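Local coordinates for hypothetical protein (Pectobacterium atrosepticum SCRI1043, PDB 2P7I) that is probably an S-adenosylmethionine-dependent methyltransferase with a Rossmann-like fold, whose substrate is not established, at residues P39-G44 with R136-C141; Q192-S197 with L243-I248; P43-E48 with F64-C69. All coordinates share one frame; numbering follows the deposited sequence. Where two conformers were deposited one is given.

Contact 1: residues P39-G44 with R136-C141; sequences PFFRPG and RLFLVC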
ATOM      1  N   PRO B  39      15.796  15.212  11.502  1.00 28.59           N
ATOM      2  CA  PRO B  39      14.785  16.206  11.814  1.00 29.22           C
ATOM      3  C   PRO B  39      14.198  16.115  13.236  1.00 31.51           C
ATOM      4  O   PRO B  39      13.580  17.072  13.712  1.00 30.52           O
ATOM      5  CB  PRO B  39      13.676  15.934  10.794  1.00 29.70           C
ATOM      6  CG  PRO B  39      14.237  15.013   9.817  1.00 32.74           C
ATOM      7  CD  PRO B  39      15.385  14.314  10.415  1.00 30.90           C
ATOM      8  N   PHE B  40      14.364  14.968  13.879  1.00 30.19           N
ATOM      9  CA  PHE B  40      13.779  14.719  15.188  1.00 27.94           C
ATOM     10  C   PHE B  40      14.731  14.870  16.359  1.00 28.31           C
ATOM     11  O   PHE B  40      14.274  14.869  17.513  1.00 28.38           O
ATOM     12  CB  PHE B  40      13.222  13.292  15.252  1.00 28.73           C
ATOM     13  CG  PHE B  40      12.183  12.991  14.214  1.00 29.51           C
ATOM     14  CD1 PHE B  40      10.984  13.680  14.225  1.00 32.28           C
ATOM     15  CD2 PHE B  40      12.385  11.998  13.246  1.00 29.42           C
ATOM     16  CE1 PHE B  40       9.985  13.397  13.301  1.00 38.10           C
ATOM     17  CE2 PHE B  40      11.407  11.709  12.322  1.00 34.98           C
ATOM     18  CZ  PHE B  40      10.205  12.402  12.343  1.00 39.00           C
ATOM     19  N   PHE B  41      16.032  14.952  16.092  1.00 28.81           N
ATOM     20  CA  PHE B  41      17.034  15.056  17.151  1.00 29.48           C
ATOM     21  C   PHE B  41      16.711  16.214  18.081  1.00 32.57           C
ATOM     22  O   PHE B  41      16.283  17.282  17.635  1.00 31.71           O
ATOM     23  CB  PHE B  41      18.436  15.258  16.594  1.00 28.43           C
ATOM     24  CG  PHE B  41      19.124  14.003  16.087  1.00 29.95           C
ATOM     25  CD1 PHE B  41      18.998  12.772  16.723  1.00 30.36           C
ATOM     26  CD2 PHE B  41      19.982  14.087  14.994  1.00 29.70           C
ATOM     27  CE1 PHE B  41      19.694  11.641  16.251  1.00 28.73           C
ATOM     28  CE2 PHE B  41      20.651  12.980  14.513  1.00 31.40           C
ATOM     29  CZ  PHE B  41      20.512  11.752  15.134  1.00 30.06           C
ATOM     30  N   ARG B  42      16.866  15.955  19.377  1.00 31.23           N
ATOM     31  CA  ARG B  42      16.749  16.967  20.415  1.00 33.20           C
ATOM     32  C   ARG B  42      18.115  17.536  20.759  1.00 31.23           C
ATOM     33  O   ARG B  42      19.117  16.823  20.729  1.00 32.65           O
ATOM     34  CB  ARG B  42      16.227  16.324  21.695  1.00 32.99           C
ATOM     35  CG  ARG B  42      14.927  15.595  21.588  1.00 36.52           C
ATOM     36  CD  ARG B  42      13.795  16.545  21.662  1.00 40.76           C
ATOM     37  NE  ARG B  42      13.907  17.273  22.906  1.00 51.35           N
ATOM     38  CZ  ARG B  42      13.414  18.481  23.126  1.00 62.68           C
ATOM     39  NH1 ARG B  42      12.724  19.117  22.179  1.00 72.33           N
ATOM     40  NH2 ARG B  42      13.614  19.053  24.309  1.00 61.65           N
ATOM     41  N   PRO B  43      18.167  18.809  21.173  1.00 33.18           N
ATOM     42  CA  PRO B  43      19.471  19.320  21.637  1.00 32.48           C
ATOM     43  C   PRO B  43      19.837  18.615  22.918  1.00 30.69           C
ATOM     44  O   PRO B  43      18.947  18.206  23.658  1.00 30.00           O
ATOM     45  CB  PRO B  43      19.201  20.802  21.908  1.00 34.26           C
ATOM     46  CG  PRO B  43      17.675  20.886  22.105  1.00 36.66           C
ATOM     47  CD  PRO B  43      17.081  19.801  21.276  1.00 34.95           C
ATOM     48  N   GLY B  44      21.123  18.412  23.157  1.00 29.38           N
ATOM     49  CA  GLY B  44      21.555  17.832  24.423  1.00 29.77           C
ATOM     50  C   GLY B  44      22.444  16.664  24.141  1.00 29.99           C
ATOM     51  O   GLY B  44      23.213  16.711  23.220  1.00 31.60           O
ATOM     52  N   ARG B 136      13.801  11.707  23.346  1.00 26.59           N
ATOM     53  CA  ARG B 136      13.267  10.889  22.279  1.00 26.84           C
ATOM     54  C   ARG B 136      14.072   9.600  22.093  1.00 26.39           C
ATOM     55  O   ARG B 136      15.286   9.625  22.083  1.00 27.34           O
ATOM     56  CB  ARG B 136      13.232  11.703  20.982  1.00 29.11           C
ATOM     57  CG  ARG B 136      12.143  12.781  21.032  1.00 26.90           C
ATOM     58  CD  ARG B 136      12.161  13.676  19.826  1.00 29.43           C
ATOM     59  NE  ARG B 136      11.216  14.777  20.007  1.00 29.77           N
ATOM     60  CZ  ARG B 136      11.048  15.762  19.146  1.00 30.98           C
ATOM     61  NH1 ARG B 136      11.751  15.791  18.040  1.00 32.96           N
ATOM     62  NH2 ARG B 136      10.187  16.733  19.412  1.00 32.85           N
ATOM     63  N   LEU B 137      13.336   8.501  21.888  1.00 24.50           N
ATOM     64  CA  LEU B 137      13.865   7.229  21.520  1.00 24.05           C
ATOM     65  C   LEU B 137      13.694   7.045  20.031  1.00 25.55           C
ATOM     66  O   LEU B 137      12.585   7.312  19.476  1.00 27.99           O
ATOM     67  CB  LEU B 137      13.142   6.100  22.282  1.00 26.23           C
ATOM     68  CG  LEU B 137      13.468   4.674  21.799  1.00 24.01           C
ATOM     69  CD1 LEU B 137      14.982   4.245  22.070  1.00 21.37           C
ATOM     70  CD2 LEU B 137      12.455   3.683  22.362  1.00 25.95           C
ATOM     71  N   PHE B 138      14.818   6.660  19.409  1.00 26.67           N
ATOM     72  CA  PHE B 138      14.905   6.316  17.999  1.00 26.09           C
ATOM     73  C   PHE B 138      14.999   4.819  17.881  1.00 25.44           C
ATOM     74  O   PHE B 138      16.098   4.227  17.959  1.00 25.78           O
ATOM     75  CB  PHE B 138      16.096   7.002  17.376  1.00 28.22           C
ATOM     76  CG  PHE B 138      16.003   8.491  17.428  1.00 28.84           C
ATOM     77  CD1 PHE B 138      16.275   9.172  18.613  1.00 25.01           C
ATOM     78  CD2 PHE B 138      15.647   9.218  16.292  1.00 26.04           C
ATOM     79  CE1 PHE B 138      16.147  10.554  18.688  1.00 26.01           C
ATOM     80  CE2 PHE B 138      15.543  10.595  16.333  1.00 29.09           C
ATOM     81  CZ  PHE B 138      15.771  11.275  17.540  1.00 28.11           C
ATOM     82  N   LEU B 139      13.847   4.214  17.644  1.00 25.24           N
ATOM     83  CA  LEU B 139      13.680   2.768  17.652  1.00 24.83           C
ATOM     84  C   LEU B 139      13.567   2.208  16.241  1.00 25.39           C
ATOM     85  O   LEU B 139      12.608   2.455  15.555  1.00 28.97           O
ATOM     86  CB  LEU B 139      12.416   2.371  18.461  1.00 25.57           C
ATOM     87  CG  LEU B 139      12.068   0.890  18.532  1.00 26.61           C
ATOM     88  CD1 LEU B 139      13.219   0.085  19.199  1.00 25.21           C
ATOM     89  CD2 LEU B 139      10.764   0.704  19.351  1.00 24.23           C
ATOM     90  N   VAL B 140      14.570   1.451  15.821  1.00 24.18           N
ATOM     91  CA  VAL B 140      14.605   0.975  14.417  1.00 26.04           C
ATOM     92  C   VAL B 140      14.896  -0.513  14.411  1.00 26.87           C
ATOM     93  O   VAL B 140      15.813  -0.942  15.036  1.00 26.96           O
ATOM     94  CB  VAL B 140      15.627   1.736  13.540  1.00 28.28           C
ATOM     95  CG1 VAL B 140      15.638   1.192  12.117  1.00 30.04           C
ATOM     96  CG2 VAL B 140      15.328   3.236  13.518  1.00 25.68           C
ATOM     97  N   CYS B 141      14.102  -1.278  13.653  1.00 28.50           N
ATOM     98  CA  CYS B 141      14.317  -2.701  13.487  1.00 26.37           C
ATOM     99  C   CYS B 141      14.147  -3.116  12.026  1.00 24.53           C
ATOM    100  O   CYS B 141      13.419  -2.457  11.263  1.00 26.05           O
ATOM    101  CB  CYS B 141      13.275  -3.462  14.301  1.00 26.30           C
ATOM    102  SG  CYS B 141      13.470  -3.314  16.091  1.00 33.84           S
TER
HETATM  103  O   HOH W   1      12.411  18.348  15.918  1.00 45.95           O
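Arg136, on strand 135-142 of a Rossmann-like methyltransferase sheet, reaches across to the loop that leads from helix 24-37 into strand 46-49 and bonds the backbone of Phe40. Its side chain runs extended from CG to NE, and the guanidinium lies beside the loop carbonyl. There NH1 donates to Phe40 O at 2.7 Å, a short but bent bond with 139° at the hydrogen, the acceptor lying somewhat out of the guanidinium plane. The same NH1 also bonds Pro39 O of the second subunit, so one nitrogen ties the loop to the strand and to the second subunit.

Arg42 crosses Arg136 at about a right angle; its chain bends at chi2 (-82°), and its CD lies over one face of the Arg136 guanidinium, 3.5 Å from Arg136 NE and offset toward the rim. The two guanidinium planes are well turned from each other. Arg42 NH1 and Arg136 NH2 are 4.4 Å apart, a proximity of like charges that would be expected to cost some energy; a long, weak ion pair from Arg136 NE to Glu245 may offset part of it.

Further along the strand, Phe138 packs against two loop residues. The Phe41 and Phe138 side chains cross at about a right angle, their ring planes inclined at 52° and centroids 5.3 Å apart, and Phe41 CE1 stands over one face of Phe138 toward the rim. Phe40 takes part through its stem, since its ring leads off toward the second subunit: Phe40 CB lies 3.7 Å from Phe138 CE2.

Contact 2: residues Q192-S197 with L243-I248; sequences QVTYRS and LCEKGI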
ATOM      1  N   GLN B 192       5.357   6.469  24.644  1.00 26.54           N
ATOM      2  CA  GLN B 192       4.405   7.146  23.764  0.50 28.68           C
ATOM      3  C   GLN B 192       4.992   7.089  22.370  1.00 29.10           C
ATOM      4  O   GLN B 192       6.093   7.548  22.171  1.00 31.50           O
ATOM      5  CB  GLN B 192       4.203   8.615  24.160  0.50 30.14           C
ATOM      6  CG  GLN B 192       3.720   8.833  25.591  0.50 33.61           C
ATOM      7  CD  GLN B 192       3.108  10.228  25.825  0.50 42.70           C
ATOM      8  OE1 GLN B 192       3.648  11.040  26.577  0.50 41.49           O
ATOM      9  NE2 GLN B 192       1.973  10.492  25.188  0.50 39.04           N
ATOM     10  N   VAL B 193       4.271   6.510  21.419  1.00 26.54           N
ATOM     11  CA  VAL B 193       4.767   6.454  20.053  1.00 28.38           C
ATOM     12  C   VAL B 193       4.274   7.697  19.372  1.00 26.94           C
ATOM     13  O   VAL B 193       3.066   7.913  19.253  1.00 30.86           O
ATOM     14  CB  VAL B 193       4.308   5.165  19.326  1.00 29.14           C
ATOM     15  CG1 VAL B 193       4.665   5.253  17.845  1.00 27.15           C
ATOM     16  CG2 VAL B 193       4.907   3.948  19.992  1.00 29.44           C
ATOM     17  N   THR B 194       5.207   8.523  18.912  1.00 28.71           N
ATOM     18  CA  THR B 194       4.935   9.832  18.364  0.50 29.00           C
ATOM     19  C   THR B 194       4.912   9.843  16.838  1.00 29.58           C
ATOM     20  O   THR B 194       4.158  10.590  16.233  1.00 32.14           O
ATOM     21  CB  THR B 194       6.035  10.776  18.853  0.50 29.98           C
ATOM     22  OG1 THR B 194       6.021  10.794  20.295  0.50 31.55           O
ATOM     23  CG2 THR B 194       5.853  12.167  18.314  0.50 26.52           C
ATOM     24  N   TYR B 195       5.796   9.034  16.238  1.00 28.52           N
ATOM     25  CA  TYR B 195       5.884   8.963  14.776  0.70 26.64           C
ATOM     26  C   TYR B 195       6.229   7.568  14.333  1.00 27.84           C
ATOM     27  O   TYR B 195       7.021   6.877  14.964  1.00 25.56           O
ATOM     28  CB  TYR B 195       6.877   9.969  14.186  0.70 29.72           C
ATOM     29  CG  TYR B 195       6.179  10.967  13.300  0.70 31.54           C
ATOM     30  CD1 TYR B 195       6.138  10.820  11.916  0.70 38.54           C
ATOM     31  CD2 TYR B 195       5.500  12.035  13.858  0.70 38.78           C
ATOM     32  CE1 TYR B 195       5.444  11.765  11.115  0.70 36.55           C
ATOM     33  CE2 TYR B 195       4.817  12.956  13.077  0.70 27.91           C
ATOM     34  CZ  TYR B 195       4.787  12.824  11.728  0.70 38.86           C
ATOM     35  OH  TYR B 195       4.083  13.797  11.024  0.70 39.66           O
ATOM     36  N   ARG B 196       5.616   7.146  13.235  1.00 27.35           N
ATOM     37  CA  ARG B 196       5.897   5.866  12.610  1.00 27.11           C
ATOM     38  C   ARG B 196       6.336   6.158  11.177  1.00 26.54           C
ATOM     39  O   ARG B 196       5.705   6.976  10.492  1.00 29.23           O
ATOM     40  CB  ARG B 196       4.661   4.984  12.528  1.00 27.50           C
ATOM     41  CG  ARG B 196       3.900   4.851  13.843  1.00 29.20           C
ATOM     42  CD  ARG B 196       2.435   4.994  13.741  1.00 28.56           C
ATOM     43  NE  ARG B 196       1.885   4.897  15.082  1.00 24.87           N
ATOM     44  CZ  ARG B 196       1.730   5.940  15.899  1.00 28.97           C
ATOM     45  NH1 ARG B 196       1.944   7.177  15.467  1.00 27.36           N
ATOM     46  NH2 ARG B 196       1.273   5.767  17.137  1.00 28.08           N
ATOM     47  N   SER B 197       7.417   5.519  10.759  1.00 26.51           N
ATOM     48  CA  SER B 197       7.918   5.675   9.388  1.00 25.33           C
ATOM     49  C   SER B 197       8.750   4.463   9.003  1.00 27.36           C
ATOM     50  O   SER B 197       8.848   3.490   9.745  1.00 26.51           O
ATOM     51  CB  SER B 197       8.749   6.966   9.238  1.00 28.84           C
ATOM     52  OG  SER B 197       8.901   7.338   7.855  1.00 31.27           O
ATOM     53  N   LEU B 243       9.490   6.740  16.388  1.00 25.67           N
ATOM     54  CA  LEU B 243       9.948   7.826  17.253  1.00 27.12           C
ATOM     55  C   LEU B 243       9.077   7.816  18.463  1.00 27.07           C
ATOM     56  O   LEU B 243       7.846   7.948  18.382  1.00 26.56           O
ATOM     57  CB  LEU B 243       9.819   9.198  16.576  1.00 28.75           C
ATOM     58  CG  LEU B 243      10.464  10.365  17.365  1.00 29.14           C
ATOM     59  CD1 LEU B 243      12.020  10.238  17.302  1.00 24.08           C
ATOM     60  CD2 LEU B 243       9.991  11.692  16.789  1.00 33.38           C
ATOM     61  N   CYS B 244       9.682   7.672  19.621  1.00 26.08           N
ATOM     62  CA  CYS B 244       8.941   7.533  20.859  1.00 26.05           C
ATOM     63  C   CYS B 244       9.374   8.571  21.886  1.00 26.91           C
ATOM     64  O   CYS B 244      10.516   9.056  21.866  1.00 27.01           O
ATOM     65  CB  CYS B 244       9.230   6.165  21.465  1.00 26.11           C
ATOM     66  SG  CYS B 244       8.775   4.747  20.417  1.00 29.03           S
ATOM     67  N   GLU B 245       8.447   8.909  22.759  1.00 28.46           N
ATOM     68  CA  GLU B 245       8.684   9.814  23.889  1.00 25.24           C
ATOM     69  C   GLU B 245       8.252   9.126  25.161  1.00 25.58           C
ATOM     70  O   GLU B 245       7.615   8.057  25.138  1.00 26.01           O
ATOM     71  CB  GLU B 245       7.966  11.144  23.674  1.00 28.68           C
ATOM     72  CG  GLU B 245       8.685  11.890  22.551  1.00 33.13           C
ATOM     73  CD  GLU B 245       8.004  13.176  22.107  1.00 42.67           C
ATOM     74  OE1 GLU B 245       7.799  14.055  22.946  1.00 46.70           O
ATOM     75  OE2 GLU B 245       7.711  13.316  20.903  1.00 65.24           O
ATOM     76  N   LYS B 246       8.644   9.732  26.269  1.00 25.44           N
ATOM     77  CA  LYS B 246       8.443   9.121  27.577  1.00 26.05           C
ATOM     78  C   LYS B 246       6.977   9.185  27.980  1.00 27.25           C
ATOM     79  O   LYS B 246       6.324  10.212  27.826  1.00 28.88           O
ATOM     80  CB  LYS B 246       9.313   9.857  28.610  1.00 25.72           C
ATOM     81  CG  LYS B 246       9.170   9.367  29.995  1.00 33.74           C
ATOM     82  CD  LYS B 246      10.264   9.988  30.915  1.00 32.14           C
ATOM     83  CE  LYS B 246      10.099   9.439  32.348  1.00 44.97           C
ATOM     84  NZ  LYS B 246      11.299   9.702  33.251  1.00 46.17           N
ATOM     85  N   GLY B 247       6.447   8.075  28.484  1.00 27.18           N
ATOM     86  CA  GLY B 247       5.117   8.061  29.148  1.00 29.00           C
ATOM     87  C   GLY B 247       5.246   7.972  30.673  1.00 33.48           C
ATOM     88  O   GLY B 247       6.227   7.444  31.160  1.00 32.05           O
ATOM     89  N   ILE B 248       4.275   8.490  31.437  1.00 37.89           N
ATOM     90  CA  ILE B 248       4.403   8.461  32.911  1.00 40.32           C
ATOM     91  C   ILE B 248       4.040   7.056  33.395  1.00 36.95           C
ATOM     92  O   ILE B 248       3.047   6.515  32.996  1.00 38.90           O
ATOM     93  CB  ILE B 248       3.572   9.552  33.670  1.00 42.47           C
ATOM     94  CG1 ILE B 248       4.020  10.964  33.248  1.00 45.57           C
ATOM     95  CG2 ILE B 248       3.751   9.408  35.215  1.00 41.05           C
ATOM     96  CD1 ILE B 248       3.199  12.127  33.871  1.00 49.63           C
TER
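Gln192 and Glu245 face each other as an antiparallel hydrogen-bonded pair: Gln192 N donates to Glu245 O and Glu245 N to Gln192 O, both at 2.8 Å. Beyond this pair the Gln192 side chain, extended past CG, lies against the backbone that follows strand 237-245, its CG 3.9 Å from Gly247 CA.

Leu243 O is the pivot of the register. It accepts from Thr194 N at 2.8 Å and from Tyr195 N at 3.2 Å, the second donor lying on a lone pair in the carbonyl plane. Two successive residues thus face one, a classic beta bulge, in the antiparallel pair 192-201 and 237-245 at one edge of the mixed sheet within this chain. Leu243 N returns a bond to Tyr195 O, and Leu243 CB packs on Tyr195 CB at 3.9 Å, while the Tyr195 ring leads away to the second subunit, where its OH bonds Ala36 O.

The bulge also brings Thr194 round to Glu245. With OG1 anti to its carbonyl carbon (chi1 -59°), Thr194 donates to Glu245 OE2 at 3.1 Å, meeting the oxygen from above the carboxylate plane, while Thr194 CG2 rests 3.4 Å from that same OE2.

Contact 3: residues P43-E48 with F64-C69; sequences PGNLLE and FNDITC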
ATOM      1  N   PRO B  43      18.167  18.809  21.173  1.00 33.18           N
ATOM      2  CA  PRO B  43      19.471  19.320  21.637  1.00 32.48           C
ATOM      3  C   PRO B  43      19.837  18.615  22.918  1.00 30.69           C
ATOM      4  O   PRO B  43      18.947  18.206  23.658  1.00 30.00           O
ATOM      5  CB  PRO B  43      19.201  20.802  21.908  1.00 34.26           C
ATOM      6  CG  PRO B  43      17.675  20.886  22.105  1.00 36.66           C
ATOM      7  CD  PRO B  43      17.081  19.801  21.276  1.00 34.95           C
ATOM      8  N   GLY B  44      21.123  18.412  23.157  1.00 29.38           N
ATOM      9  CA  GLY B  44      21.555  17.832  24.423  1.00 29.77           C
ATOM     10  C   GLY B  44      22.444  16.664  24.141  1.00 29.99           C
ATOM     11  O   GLY B  44      23.213  16.711  23.220  1.00 31.60           O
ATOM     12  N   ASN B  45      22.297  15.589  24.906  1.00 28.95           N
ATOM     13  CA  ASN B  45      23.176  14.431  24.775  1.00 28.21           C
ATOM     14  C   ASN B  45      22.492  13.240  24.079  1.00 27.51           C
ATOM     15  O   ASN B  45      21.309  13.270  23.806  1.00 31.00           O
ATOM     16  CB  ASN B  45      23.716  14.027  26.143  1.00 25.85           C
ATOM     17  CG  ASN B  45      22.623  13.590  27.087  1.00 33.05           C
ATOM     18  OD1 ASN B  45      21.448  13.541  26.710  1.00 31.31           O
ATOM     19  ND2 ASN B  45      22.999  13.222  28.297  1.00 31.95           N
ATOM     20  N   LEU B  46      23.263  12.205  23.804  1.00 29.79           N
ATOM     21  CA  LEU B  46      22.728  11.019  23.173  1.00 27.84           C
ATOM     22  C   LEU B  46      23.236   9.780  23.870  1.00 26.44           C
ATOM     23  O   LEU B  46      24.377   9.746  24.339  1.00 26.62           O
ATOM     24  CB  LEU B  46      23.106  10.995  21.692  1.00 29.60           C
ATOM     25  CG  LEU B  46      22.589   9.809  20.863  1.00 27.38           C
ATOM     26  CD1 LEU B  46      22.178  10.232  19.473  1.00 27.80           C
ATOM     27  CD2 LEU B  46      23.648   8.741  20.806  1.00 28.25           C
ATOM     28  N   LEU B  47      22.367   8.771  23.950  1.00 27.47           N
ATOM     29  CA  LEU B  47      22.706   7.448  24.426  1.00 26.06           C
ATOM     30  C   LEU B  47      22.527   6.453  23.269  1.00 25.45           C
ATOM     31  O   LEU B  47      21.453   6.390  22.672  1.00 27.61           O
ATOM     32  CB  LEU B  47      21.802   7.054  25.604  1.00 27.98           C
ATOM     33  CG  LEU B  47      21.903   5.633  26.177  1.00 25.62           C
ATOM     34  CD1 LEU B  47      23.235   5.305  26.854  1.00 25.65           C
ATOM     35  CD2 LEU B  47      20.718   5.396  27.180  1.00 27.96           C
ATOM     36  N   GLU B  48      23.570   5.685  22.962  1.00 26.65           N
ATOM     37  CA  GLU B  48      23.524   4.648  21.921  1.00 26.94           C
ATOM     38  C   GLU B  48      23.569   3.274  22.577  1.00 27.54           C
ATOM     39  O   GLU B  48      24.596   2.862  23.138  1.00 27.65           O
ATOM     40  CB  GLU B  48      24.645   4.802  20.891  1.00 25.44           C
ATOM     41  CG  GLU B  48      24.599   3.715  19.815  1.00 28.12           C
ATOM     42  CD  GLU B  48      25.754   3.739  18.819  1.00 33.79           C
ATOM     43  OE1 GLU B  48      26.818   4.340  19.086  1.00 39.36           O
ATOM     44  OE2 GLU B  48      25.590   3.086  17.768  1.00 27.18           O
ATOM     45  N   PHE B  64      26.534  14.989  17.597  1.00 31.97           N
ATOM     46  CA  PHE B  64      26.542  15.133  19.038  1.00 33.55           C
ATOM     47  C   PHE B  64      27.981  15.010  19.507  1.00 33.63           C
ATOM     48  O   PHE B  64      28.676  14.115  19.074  1.00 33.34           O
ATOM     49  CB  PHE B  64      25.713  14.022  19.692  1.00 31.05           C
ATOM     50  CG  PHE B  64      24.258  14.136  19.437  1.00 32.67           C
ATOM     51  CD1 PHE B  64      23.467  14.912  20.257  1.00 30.92           C
ATOM     52  CD2 PHE B  64      23.672  13.459  18.389  1.00 32.29           C
ATOM     53  CE1 PHE B  64      22.117  15.026  20.017  1.00 35.31           C
ATOM     54  CE2 PHE B  64      22.325  13.572  18.153  1.00 31.70           C
ATOM     55  CZ  PHE B  64      21.556  14.355  18.969  1.00 31.91           C
ATOM     56  N   ASN B  65      28.398  15.896  20.399  1.00 35.35           N
ATOM     57  CA  ASN B  65      29.682  15.732  21.086  1.00 39.04           C
ATOM     58  C   ASN B  65      29.617  14.897  22.378  1.00 39.99           C
ATOM     59  O   ASN B  65      30.648  14.480  22.899  1.00 44.92           O
ATOM     60  CB  ASN B  65      30.308  17.106  21.399  1.00 41.66           C
ATOM     61  CG  ASN B  65      29.381  18.029  22.205  1.00 49.92           C
ATOM     62  OD1 ASN B  65      28.383  17.595  22.793  1.00 62.37           O
ATOM     63  ND2 ASN B  65      29.717  19.313  22.224  1.00 60.22           N
ATOM     64  N   ASP B  66      28.426  14.701  22.926  1.00 35.44           N
ATOM     65  CA  ASP B  66      28.298  14.006  24.195  1.00 32.99           C
ATOM     66  C   ASP B  66      27.455  12.780  23.973  1.00 30.59           C
ATOM     67  O   ASP B  66      26.233  12.863  23.980  1.00 30.19           O
ATOM     68  CB  ASP B  66      27.668  14.919  25.235  1.00 32.96           C
ATOM     69  CG  ASP B  66      27.547  14.271  26.593  1.00 36.73           C
ATOM     70  OD1 ASP B  66      27.944  13.083  26.751  1.00 40.73           O
ATOM     71  OD2 ASP B  66      27.056  14.967  27.520  1.00 39.09           O
ATOM     72  N   ILE B  67      28.144  11.660  23.760  1.00 30.99           N
ATOM     73  CA  ILE B  67      27.529  10.385  23.427  1.00 29.67           C
ATOM     74  C   ILE B  67      27.955   9.372  24.454  1.00 29.48           C
ATOM     75  O   ILE B  67      29.113   9.305  24.819  1.00 29.10           O
ATOM     76  CB  ILE B  67      27.960   9.859  22.042  1.00 28.74           C
ATOM     77  CG1 ILE B  67      27.502  10.821  20.935  1.00 32.04           C
ATOM     78  CG2 ILE B  67      27.353   8.489  21.797  1.00 27.12           C
ATOM     79  CD1 ILE B  67      28.012  10.467  19.530  1.00 33.17           C
ATOM     80  N   THR B  68      26.989   8.596  24.926  1.00 28.40           N
ATOM     81  CA  THR B  68      27.239   7.519  25.862  1.00 28.95           C
ATOM     82  C   THR B  68      26.864   6.242  25.128  1.00 29.49           C
ATOM     83  O   THR B  68      25.806   6.168  24.481  1.00 27.18           O
ATOM     84  CB  THR B  68      26.425   7.702  27.145  1.00 29.17           C
ATOM     85  OG1 THR B  68      26.804   8.932  27.768  1.00 28.17           O
ATOM     86  CG2 THR B  68      26.621   6.544  28.124  1.00 26.35           C
ATOM     87  N   CYS B  69      27.754   5.253  25.202  1.00 26.44           N
ATOM     88  CA  CYS B  69      27.634   4.020  24.434  1.00 28.66           C
ATOM     89  C   CYS B  69      27.629   2.840  25.366  1.00 28.73           C
ATOM     90  O   CYS B  69      28.600   2.646  26.098  1.00 27.49           O
ATOM     91  CB  CYS B  69      28.822   3.843  23.487  1.00 28.92           C
ATOM     92  SG  CYS B  69      28.953   4.990  22.110  1.00 33.00           S
TER
HETATM   93  O   HOH W   2      25.987  16.283  22.681  1.00 52.55           O
HETATM   94  O   HOH W   3      25.633  11.085  26.628  1.00 37.57           O
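Strands 46-48 and 67-69 run parallel, their short axes 4.7 Å apart at closest and inclined by 21°, with Leu46, Leu47 and Glu48 paired in order with Ile67, Thr68 and Cys69. Three backbone bonds zigzag between them: Leu46 N to Asp66 O, Thr68 N to Leu46 O, and Glu48 N to Thr68 O, the last at 2.7 Å with 173° at the hydrogen.

Leu46 has the most surface covered by the contact. Its side chain crosses Phe64 at about a right angle. Leu46 CB sits over the centre of the Phe64 ring in a CH-pi contact, 4.1 Å from the centroid and 13° off the normal. Its two methyls divide: Leu46 CD1 meets Phe64 CE2 at 3.6 Å, whereas Leu46 CD2 lies beside Ile67 CG2 at 3.8 Å, the two side chains pointing the same way. At the ring's edge, Gly44 O approaches Phe64 CD1 in plane.

Leu47 and Thr68 project from the other face of the sheet, where Leu47 CD1 touches Thr68 CG2 at 3.8 Å. Where the strands begin, Asn45 CB leans on Asp66 O and OD2; the polar ends turn elsewhere, Asp66 OD2 to a salt bridge with Arg102 and Asn45 OD1 to the backbone N of Asp105. A water lies among Leu46 O, Asp66 OD1 and Thr68 OG1, 2.7 Å from Thr68 OG1, with more acceptors around it than it has protons to give.

Glu48, extended from the sheet, has OE1 3.8 Å from Cys69 SG. Thr57 bonds this OE1, and OE2 binds a tris molecule, probably from the crystallisation liquor. Strand 46-49, helix 55-60 and strand 67-71 form the beta-alpha-beta unit that opens the Rossmann-like methyltransferase fold, and the occupied pocket at Glu48 is consistent with the cofactor region of such enzymes.

All three contacts share one seven-stranded mixed sheet. Along the chain, contacts 1 and 3 start from the same loop and share Pro43 and Gly44; contact 3 closes first, at strand 67-71, and contact 1 later, at strand 135-142. Contact 2 follows, joining the last two strands. Contacts 1 and 2 have centres 10 Å apart and touch through neighbouring strands 135-142 and 237-245. Contacts 1 and 3, 11 Å apart by centres, meet where Phe41 packs on Phe64. Contacts 2 and 3, about 19 Å between centres, do not touch. Contacts 1 and 2 reach the second subunit, and contact 3 the tris molecule through Glu48, so one sheet carries a subunit interface and a probable cofactor region.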